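Local coordinates for Gp6 (Enterobacteria phage HK97, PDB 3JVO), which completes the phage head as a thirteen-subunit ring of the head-tail connector, binding the portal protein and gp7, with an open central channel for DNA ejection, at the interface of chains A and B. Numbering follows the deposited sequence. Chains: chain A/B, Gp6.

Contact 1: the interface of chains A and B. Residues chain A 57, 61, 65, 87, 91; chain B 35, 39, 66, 69-70.
The selenomethionines A:Met91 and B:Met70 meet at the centre of an apolar helix-to-helix seam between neighbouring subunits of this gp6/gp15-family connector ring. Chain A offers helices 57-72 and 86-93, chain B helices 26-44 and 57-72; within this patch no nitrogen or oxygen of one chain comes within bonding reach of the other, so van der Waals packing carries it.

The two long side chains run alongside each other in opposite directions, and the terminal methyl CE of A:Met91 lies 3.7 Å from SE of B:Met70. The same methyl meets CG1 of B:Val66 at 3.7 Å, so the tip of A:Met91 sits against two residues of one helix. A bend at chi2 (-87°), about CB-CG, turns the selenium aside, to 4.2 Å from CB of B:Tyr39, the two side chains crossing at about a right angle.

B:Met70 is folded twice, at chi2 (-59°) and chi3 (-62°), which brings its methyl CE to 4.0 Å from CA of A:Gly61, where the facing residue has no side chain. Its selenium also touches CD1 of A:Leu65 at 4.0 Å, again roughly at right angles.

Small residues fill the rest: CB of B:Ala35 stands 3.4 Å from the carbonyl O of A:Ala57, and CB of A:Ala57 is 3.9 Å from CA of B:Ala35. At the other end, CB of A:Ala87 faces the carboxylate OD2 of B:Asp69.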
ATOM      1  N   ALA A  57     -45.297  -7.490  -2.106  1.00 33.61           N
ATOM      2  CA  ALA A  57     -44.457  -7.226  -3.264  1.00 32.40           C
ATOM      3  C   ALA A  57     -42.987  -7.144  -2.890  1.00 31.84           C
ATOM      4  O   ALA A  57     -42.143  -7.618  -3.636  1.00 32.01           O
ATOM      5  CB  ALA A  57     -44.930  -5.959  -4.000  1.00 32.14           C
ATOM      6  N   GLY A  61     -39.801  -9.322  -4.327  1.00 30.83           N
ATOM      7  CA  GLY A  61     -38.542  -8.721  -4.725  1.00 30.67           C
ATOM      8  C   GLY A  61     -37.360  -9.465  -4.113  1.00 31.58           C
ATOM      9  O   GLY A  61     -36.356  -9.707  -4.790  1.00 32.04           O
ATOM     10  N   LEU A  65     -34.177 -11.792  -5.959  1.00 29.84           N
ATOM     11  CA  LEU A  65     -32.748 -11.552  -5.680  1.00 29.71           C
ATOM     12  C   LEU A  65     -32.030 -12.818  -5.207  1.00 30.14           C
ATOM     13  O   LEU A  65     -30.900 -13.105  -5.626  1.00 30.66           O
ATOM     14  CB  LEU A  65     -32.595 -10.466  -4.624  1.00 29.02           C
ATOM     15  CG  LEU A  65     -32.999  -9.047  -5.076  1.00 30.04           C
ATOM     16  CD1 LEU A  65     -33.208  -8.137  -3.855  1.00 29.32           C
ATOM     17  CD2 LEU A  65     -31.936  -8.468  -5.977  1.00 31.00           C
ATOM     18  N   ALA A  87     -30.208  -5.014  -0.273  1.00 37.47           N
ATOM     19  CA  ALA A  87     -31.617  -4.940  -0.661  1.00 37.52           C
ATOM     20  C   ALA A  87     -32.393  -6.204  -0.267  1.00 37.40           C
ATOM     21  O   ALA A  87     -33.529  -6.117   0.238  1.00 36.81           O
ATOM     22  CB  ALA A  87     -31.766  -4.662  -2.147  1.00 37.18           C
HETATM   23  N   MSE A  91     -35.691  -5.854   2.017  1.00 41.01           N
HETATM   24  CA  MSE A  91     -36.994  -6.203   1.449  1.00 42.80           C
HETATM   25  C   MSE A  91     -37.733  -7.209   2.337  1.00 43.96           C
HETATM   26  O   MSE A  91     -38.932  -7.078   2.569  1.00 43.25           O
HETATM   27  CB  MSE A  91     -36.819  -6.800   0.050  1.00 42.98           C
HETATM   28  CG  MSE A  91     -36.262  -5.837  -1.020  1.00 45.26           C
HETATM   29 SE   MSE A  91     -37.723  -4.871  -1.809  0.75 51.45          SE
HETATM   30  CE  MSE A  91     -36.744  -3.494  -2.795  1.00 48.64           C
TER
ATOM     31  N   ALA B  35     -42.554  -3.712  -5.639  1.00 25.13           N
ATOM     32  CA  ALA B  35     -41.628  -4.059  -4.574  1.00 24.92           C
ATOM     33  C   ALA B  35     -41.023  -2.806  -3.925  1.00 25.05           C
ATOM     34  O   ALA B  35     -40.969  -2.701  -2.681  1.00 25.58           O
ATOM     35  CB  ALA B  35     -40.526  -4.988  -5.125  1.00 24.66           C
ATOM     36  N   TYR B  39     -41.906  -1.494  -0.089  1.00 27.72           N
ATOM     37  CA  TYR B  39     -40.756  -1.259   0.766  1.00 28.12           C
ATOM     38  C   TYR B  39     -40.746   0.153   1.359  1.00 28.36           C
ATOM     39  O   TYR B  39     -40.676   0.317   2.576  1.00 28.74           O
ATOM     40  CB  TYR B  39     -39.442  -1.532   0.009  1.00 28.31           C
ATOM     41  CG  TYR B  39     -38.272  -1.204   0.871  1.00 29.09           C
ATOM     42  CD1 TYR B  39     -37.898  -2.052   1.932  1.00 27.36           C
ATOM     43  CD2 TYR B  39     -37.581  -0.008   0.690  1.00 28.74           C
ATOM     44  CE1 TYR B  39     -36.831  -1.733   2.745  1.00 28.90           C
ATOM     45  CE2 TYR B  39     -36.521   0.325   1.506  1.00 29.79           C
ATOM     46  CZ  TYR B  39     -36.161  -0.531   2.534  1.00 30.13           C
ATOM     47  OH  TYR B  39     -35.107  -0.168   3.324  1.00 32.08           O
ATOM     48  N   VAL B  66     -35.124   3.151  -5.396  1.00 25.25           N
ATOM     49  CA  VAL B  66     -35.175   1.748  -4.969  1.00 26.00           C
ATOM     50  C   VAL B  66     -35.561   0.856  -6.173  1.00 26.13           C
ATOM     51  O   VAL B  66     -35.007  -0.218  -6.374  1.00 25.99           O
ATOM     52  CB  VAL B  66     -36.144   1.585  -3.776  1.00 26.06           C
ATOM     53  CG1 VAL B  66     -36.381   0.104  -3.471  1.00 26.74           C
ATOM     54  CG2 VAL B  66     -35.565   2.340  -2.533  1.00 24.97           C
ATOM     55  N   ASP B  69     -32.580   0.488  -8.490  1.00 27.13           N
ATOM     56  CA  ASP B  69     -31.619  -0.426  -7.906  1.00 28.50           C
ATOM     57  C   ASP B  69     -31.986  -1.887  -8.191  1.00 28.99           C
ATOM     58  O   ASP B  69     -31.129  -2.681  -8.578  1.00 28.28           O
ATOM     59  CB  ASP B  69     -31.455  -0.157  -6.420  1.00 28.62           C
ATOM     60  CG  ASP B  69     -30.469  -1.104  -5.770  1.00 33.56           C
ATOM     61  OD1 ASP B  69     -29.253  -1.054  -6.106  1.00 37.07           O
ATOM     62  OD2 ASP B  69     -30.918  -1.926  -4.952  1.00 36.21           O
HETATM   63  N   MSE B  70     -33.264  -2.213  -8.060  1.00 29.46           N
HETATM   64  CA  MSE B  70     -33.795  -3.546  -8.373  0.50 30.09           C
HETATM   65  C   MSE B  70     -33.582  -3.881  -9.845  1.00 30.09           C
HETATM   66  O   MSE B  70     -33.289  -5.023 -10.204  1.00 29.75           O
HETATM   67  CB  MSE B  70     -35.307  -3.601  -8.103  0.50 30.26           C
HETATM   68  CG  MSE B  70     -35.704  -3.545  -6.646  0.50 33.46           C
HETATM   69 SE   MSE B  70     -34.926  -5.022  -5.623  0.37 35.63          SE
HETATM   70  CE  MSE B  70     -35.747  -6.554  -6.532  0.50 36.44           C
TER

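Contact 2: the interface of chains A and B. Residues chain A 72-73, 80, 82; chain B 75, 77-79.
The C-terminal end of chain A helix 57-72, together with A:His73 and the loop residues A:Val80 and A:Leu82, meets the chain B segment that runs from B:Thr75 through the short strand 77-78 to B:Glu79. This is a loop-mediated subunit contact of the gp6/gp15 connector ring.

A:His73 and B:Glu79 reach toward each other tip to tip. The imidazole NE2 of A:His73 gives a weak hydrogen bond to the carboxylate OE2 of B:Glu79 at 2.9 Å, bent to 146° at the hydrogen; OE1 lies at the ring edge, in its plane. Ring and carboxylate are turned 68° apart. The bend at chi2 of B:Glu79 (85°) turns its carboxylate toward the histidine.

Chain A itself sandwiches the imidazole: CD2 of A:Leu82 lies 3.9 Å above the ring plane of A:His73, and CB of A:Glu72 covers the opposite face over the ring centre. This packing would limit rotation of the ring.

Within chain B, the hydroxyl OG1 of B:Thr75 gives a hydrogen bond to the backbone O of B:Gln77 at 2.6 Å, standing above the carbonyl plane. Further out, CG2 of B:Thr75 touches CG of A:Glu72 at 3.8 Å, and A:Leu82 crosses B:Gln77 at about a right angle, CD1 of A:Leu82 lying 3.9 Å from the amide NE2 of B:Gln77.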
ATOM      1  N   GLU A  72     -26.559 -17.595 -10.409  1.00 31.90           N
ATOM      2  CA  GLU A  72     -25.283 -17.044 -10.895  1.00 32.17           C
ATOM      3  C   GLU A  72     -24.101 -17.607 -10.147  1.00 31.63           C
ATOM      4  O   GLU A  72     -23.015 -17.686 -10.693  1.00 31.41           O
ATOM      5  CB  GLU A  72     -25.247 -15.515 -10.771  1.00 32.22           C
ATOM      6  CG  GLU A  72     -26.374 -14.786 -11.501  1.00 36.95           C
ATOM      7  CD  GLU A  72     -26.318 -14.931 -13.026  1.00 40.88           C
ATOM      8  OE1 GLU A  72     -25.248 -15.269 -13.593  1.00 41.48           O
ATOM      9  OE2 GLU A  72     -27.363 -14.681 -13.664  1.00 45.65           O
ATOM     10  N   HIS A  73     -24.324 -17.964  -8.886  1.00 31.47           N
ATOM     11  CA  HIS A  73     -23.240 -18.315  -7.963  1.00 31.65           C
ATOM     12  C   HIS A  73     -23.521 -19.715  -7.455  1.00 31.48           C
ATOM     13  O   HIS A  73     -24.333 -19.897  -6.540  1.00 31.74           O
ATOM     14  CB  HIS A  73     -23.147 -17.275  -6.816  1.00 31.17           C
ATOM     15  CG  HIS A  73     -22.999 -15.865  -7.310  1.00 31.71           C
ATOM     16  ND1 HIS A  73     -23.874 -14.853  -6.970  1.00 32.10           N
ATOM     17  CD2 HIS A  73     -22.105 -15.311  -8.167  1.00 32.67           C
ATOM     18  CE1 HIS A  73     -23.522 -13.735  -7.583  1.00 32.25           C
ATOM     19  NE2 HIS A  73     -22.454 -13.986  -8.321  1.00 32.41           N
ATOM     20  N   VAL A  80     -13.429 -15.690  -5.847  1.00 41.19           N
ATOM     21  CA  VAL A  80     -13.705 -14.259  -5.666  1.00 41.97           C
ATOM     22  C   VAL A  80     -14.703 -13.973  -4.535  1.00 41.79           C
ATOM     23  O   VAL A  80     -15.717 -14.663  -4.393  1.00 41.35           O
ATOM     24  CB  VAL A  80     -14.107 -13.537  -7.004  1.00 42.56           C
ATOM     25  CG1 VAL A  80     -12.922 -13.559  -7.996  1.00 43.22           C
ATOM     26  CG2 VAL A  80     -15.339 -14.179  -7.633  1.00 43.39           C
ATOM     27  N   LEU A  82     -17.655 -12.654  -2.473  1.00 40.39           N
ATOM     28  CA  LEU A  82     -19.014 -12.202  -2.738  1.00 40.17           C
ATOM     29  C   LEU A  82     -19.366 -11.108  -1.732  1.00 40.40           C
ATOM     30  O   LEU A  82     -18.946 -11.163  -0.571  1.00 40.39           O
ATOM     31  CB  LEU A  82     -20.015 -13.368  -2.671  1.00 39.75           C
ATOM     32  CG  LEU A  82     -19.915 -14.393  -3.823  1.00 40.00           C
ATOM     33  CD1 LEU A  82     -20.919 -15.501  -3.675  1.00 39.06           C
ATOM     34  CD2 LEU A  82     -20.060 -13.731  -5.202  1.00 39.37           C
TER
ATOM     35  N   THR B  75     -29.034  -9.718  -8.048  1.00 27.75           N
ATOM     36  CA  THR B  75     -28.612 -10.858  -7.229  1.00 27.85           C
ATOM     37  C   THR B  75     -28.435 -10.441  -5.779  1.00 27.94           C
ATOM     38  O   THR B  75     -27.955  -9.333  -5.514  1.00 27.70           O
ATOM     39  CB  THR B  75     -27.259 -11.445  -7.749  1.00 27.94           C
ATOM     40  OG1 THR B  75     -26.276 -10.398  -7.791  1.00 30.01           O
ATOM     41  CG2 THR B  75     -27.390 -12.005  -9.150  1.00 27.02           C
ATOM     42  N   GLN B  77     -26.262 -11.436  -3.830  1.00 29.97           N
ATOM     43  CA  GLN B  77     -24.826 -11.285  -3.619  1.00 30.82           C
ATOM     44  C   GLN B  77     -24.207 -10.913  -4.952  1.00 32.49           C
ATOM     45  O   GLN B  77     -24.642 -11.394  -6.001  1.00 33.07           O
ATOM     46  CB  GLN B  77     -24.194 -12.585  -3.130  1.00 30.26           C
ATOM     47  CG  GLN B  77     -24.830 -13.164  -1.863  1.00 29.19           C
ATOM     48  CD  GLN B  77     -24.057 -14.313  -1.310  1.00 29.13           C
ATOM     49  OE1 GLN B  77     -23.208 -14.129  -0.439  1.00 29.54           O
ATOM     50  NE2 GLN B  77     -24.325 -15.520  -1.820  1.00 27.18           N
ATOM     51  N   SER B  78     -23.187 -10.070  -4.927  1.00 33.94           N
ATOM     52  CA  SER B  78     -22.491  -9.735  -6.164  1.00 35.23           C
ATOM     53  C   SER B  78     -20.993  -9.796  -5.990  1.00 35.82           C
ATOM     54  O   SER B  78     -20.477  -9.686  -4.873  1.00 34.93           O
ATOM     55  CB  SER B  78     -22.908  -8.352  -6.652  1.00 35.43           C
ATOM     56  OG  SER B  78     -22.560  -7.372  -5.694  1.00 36.80           O
ATOM     57  N   GLU B  79     -20.317  -9.974  -7.118  1.00 37.51           N
ATOM     58  CA  GLU B  79     -18.866  -9.951  -7.214  1.00 39.47           C
ATOM     59  C   GLU B  79     -18.296  -8.549  -6.873  1.00 39.44           C
ATOM     60  O   GLU B  79     -17.246  -8.414  -6.230  1.00 39.38           O
ATOM     61  CB  GLU B  79     -18.445 -10.397  -8.628  1.00 40.60           C
ATOM     62  CG  GLU B  79     -18.843 -11.871  -9.036  1.00 44.19           C
ATOM     63  CD  GLU B  79     -20.287 -12.024  -9.598  1.00 48.54           C
ATOM     64  OE1 GLU B  79     -21.141 -11.136  -9.364  1.00 49.39           O
ATOM     65  OE2 GLU B  79     -20.577 -13.057 -10.268  1.00 49.52           O
TER

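Contact 3: the interface of chains A and B. Residues chain A 16-17, 19, 64; chain B 28, 31-32, 74.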
ATOM      1  N   GLN A  16     -36.779 -14.013 -16.785  1.00 29.49           N
ATOM      2  CA  GLN A  16     -36.501 -12.623 -17.170  1.00 29.65           C
ATOM      3  C   GLN A  16     -35.548 -11.935 -16.193  1.00 29.02           C
ATOM      4  O   GLN A  16     -34.676 -11.180 -16.608  1.00 28.29           O
ATOM      5  CB  GLN A  16     -37.801 -11.840 -17.333  1.00 29.63           C
ATOM      6  CG  GLN A  16     -38.620 -12.385 -18.474  1.00 31.84           C
ATOM      7  CD  GLN A  16     -39.938 -11.695 -18.650  1.00 35.43           C
ATOM      8  OE1 GLN A  16     -40.305 -10.801 -17.890  1.00 36.19           O
ATOM      9  NE2 GLN A  16     -40.661 -12.097 -19.685  1.00 37.00           N
ATOM     10  N   GLN A  17     -35.717 -12.230 -14.904  1.00 28.83           N
ATOM     11  CA  GLN A  17     -34.818 -11.783 -13.857  1.00 29.49           C
ATOM     12  C   GLN A  17     -33.330 -12.060 -14.129  1.00 30.36           C
ATOM     13  O   GLN A  17     -32.476 -11.198 -13.873  1.00 30.09           O
ATOM     14  CB  GLN A  17     -35.193 -12.458 -12.536  1.00 29.10           C
ATOM     15  CG  GLN A  17     -34.282 -12.078 -11.398  1.00 28.32           C
ATOM     16  CD  GLN A  17     -34.490 -10.637 -10.935  1.00 29.89           C
ATOM     17  OE1 GLN A  17     -35.412  -9.950 -11.392  1.00 28.33           O
ATOM     18  NE2 GLN A  17     -33.629 -10.175 -10.010  1.00 28.64           N
ATOM     19  N   GLU A  19     -32.220 -12.945 -17.161  1.00 37.35           N
ATOM     20  CA  GLU A  19     -32.029 -12.733 -18.601  1.00 40.32           C
ATOM     21  C   GLU A  19     -31.605 -14.028 -19.335  1.00 40.07           C
ATOM     22  O   GLU A  19     -30.705 -14.039 -20.176  1.00 39.81           O
ATOM     23  CB  GLU A  19     -31.078 -11.552 -18.835  1.00 40.01           C
ATOM     24  CG  GLU A  19     -31.576 -10.244 -18.172  1.00 42.65           C
ATOM     25  CD  GLU A  19     -30.541  -9.118 -18.188  1.00 44.28           C
ATOM     26  OE1 GLU A  19     -29.426  -9.338 -18.719  1.00 50.22           O
ATOM     27  OE2 GLU A  19     -30.838  -8.001 -17.682  1.00 50.09           O
ATOM     28  N   LEU A  64     -36.831 -12.911  -5.837  1.00 30.00           N
ATOM     29  CA  LEU A  64     -36.094 -12.772  -7.112  1.00 30.13           C
ATOM     30  C   LEU A  64     -34.582 -12.612  -6.932  1.00 29.98           C
ATOM     31  O   LEU A  64     -33.794 -13.218  -7.672  1.00 29.74           O
ATOM     32  CB  LEU A  64     -36.629 -11.602  -7.934  1.00 30.23           C
ATOM     33  CG  LEU A  64     -38.023 -11.771  -8.553  1.00 30.91           C
ATOM     34  CD1 LEU A  64     -38.461 -10.409  -9.101  1.00 28.93           C
ATOM     35  CD2 LEU A  64     -38.036 -12.822  -9.672  1.00 29.61           C
TER
ATOM     36  N   LEU B  28     -42.195  -7.568 -15.512  1.00 29.07           N
ATOM     37  CA  LEU B  28     -41.024  -7.553 -14.632  1.00 28.47           C
ATOM     38  C   LEU B  28     -40.827  -6.159 -13.998  1.00 28.15           C
ATOM     39  O   LEU B  28     -40.689  -6.033 -12.794  1.00 26.87           O
ATOM     40  CB  LEU B  28     -39.746  -7.987 -15.386  1.00 28.63           C
ATOM     41  CG  LEU B  28     -38.503  -8.125 -14.489  1.00 28.39           C
ATOM     42  CD1 LEU B  28     -38.613  -9.339 -13.563  1.00 27.95           C
ATOM     43  CD2 LEU B  28     -37.203  -8.164 -15.304  1.00 27.62           C
ATOM     44  N   LEU B  31     -43.287  -5.403 -11.376  1.00 28.32           N
ATOM     45  CA  LEU B  31     -42.968  -6.112 -10.157  1.00 28.84           C
ATOM     46  C   LEU B  31     -41.919  -5.338  -9.359  1.00 28.02           C
ATOM     47  O   LEU B  31     -42.107  -5.123  -8.160  1.00 27.78           O
ATOM     48  CB  LEU B  31     -42.526  -7.547 -10.463  1.00 29.65           C
ATOM     49  CG  LEU B  31     -42.431  -8.561  -9.328  1.00 33.12           C
ATOM     50  CD1 LEU B  31     -42.387  -9.984  -9.880  1.00 32.40           C
ATOM     51  CD2 LEU B  31     -41.157  -8.288  -8.560  1.00 36.72           C
ATOM     52  N   TYR B  32     -40.848  -4.878 -10.017  1.00 26.47           N
ATOM     53  CA  TYR B  32     -39.850  -4.047  -9.326  1.00 26.44           C
ATOM     54  C   TYR B  32     -40.520  -2.795  -8.706  1.00 25.95           C
ATOM     55  O   TYR B  32     -40.226  -2.402  -7.545  1.00 24.31           O
ATOM     56  CB  TYR B  32     -38.714  -3.592 -10.262  1.00 25.70           C
ATOM     57  CG  TYR B  32     -37.864  -4.687 -10.872  1.00 26.33           C
ATOM     58  CD1 TYR B  32     -37.640  -5.885 -10.201  1.00 25.96           C
ATOM     59  CD2 TYR B  32     -37.244  -4.501 -12.116  1.00 27.75           C
ATOM     60  CE1 TYR B  32     -36.844  -6.895 -10.745  1.00 28.27           C
ATOM     61  CE2 TYR B  32     -36.440  -5.500 -12.680  1.00 29.10           C
ATOM     62  CZ  TYR B  32     -36.246  -6.702 -11.990  1.00 29.10           C
ATOM     63  OH  TYR B  32     -35.449  -7.689 -12.524  1.00 28.27           O
ATOM     64  N   ARG B  74     -29.459  -7.461  -9.706  1.00 28.08           N
ATOM     65  CA  ARG B  74     -30.406  -8.563  -9.746  1.00 28.24           C
ATOM     66  C   ARG B  74     -30.177  -9.709  -8.743  1.00 28.06           C
ATOM     67  O   ARG B  74     -31.034 -10.558  -8.606  1.00 27.45           O
ATOM     68  CB  ARG B  74     -30.382  -9.139 -11.174  1.00 28.58           C
ATOM     69  CG  ARG B  74     -30.718  -8.092 -12.246  1.00 29.12           C
ATOM     70  CD  ARG B  74     -32.187  -8.101 -12.568  1.00 26.91           C
ATOM     71  NE  ARG B  74     -32.558  -7.042 -13.509  1.00 27.56           N
ATOM     72  CZ  ARG B  74     -33.085  -7.232 -14.721  1.00 27.21           C
ATOM     73  NH1 ARG B  74     -33.304  -8.453 -15.210  1.00 23.77           N
ATOM     74  NH2 ARG B  74     -33.399  -6.174 -15.453  1.00 28.57           N
TER
HETATM   75  O   HOH W   1     -41.882  -8.787 -18.084  1.00 36.58           O
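A:Gln17 reaches between B:Tyr32 and B:Arg74, and its amide is gripped at both ends in this contact between adjacent subunits of the connector ring. CG anti to the backbone N and a bend at chi2 carry the amide of this helix 11-17 residue to the partner.

Amide and tyrosine ring are turned 73° apart. The phenol OH of B:Tyr32 donates to OE1 of A:Gln17 at 2.5 Å, a short bond in which the hydroxyl stands above the amide carbonyl plane, while OE1 lies at the ring edge, in plane. At the other end NE2 of A:Gln17 makes a bent hydrogen bond of 3.0 Å to the backbone O of B:Arg74, sitting in the carbonyl plane on a lone pair.

B:Arg74 returns across A:Gln17. NH1 of B:Arg74 donates to the backbone O of A:Gln17 at 3.2 Å, nearly straight at the hydrogen (168°) but from above the carbonyl plane. The A:Glu19 carboxylate stands 89° from the guanidinium plane, with OE2 of A:Glu19 3.5 Å from NH1 of B:Arg74 in a long salt bridge.

Tip to tip, CD1 of A:Leu64 lies a tight 3.5 Å from CD2 of B:Leu31. A water links OE1 of A:Gln16, at 2.6 Å, with the backbone N of B:Leu28, at 2.9 Å.

Measured between the centres of their C-alpha atoms, contacts 1 and 3 lie about 10 Å apart, contacts 1 and 2 about 17 Å and contacts 2 and 3 about 16 Å. Helix 57-72 of chain A contributes to all three, and helix 26-44 of chain B to contacts 1 and 3. In chain B, B:Met70, B:Arg74 and B:Thr75 carry one stretch of chain through contacts 1, 3 and 2. The interface pairs different surfaces of identical subunits and is not an exact two-fold, as suits repetition around the thirteen-membered ring, combining an apolar patch with two that include polar contacts.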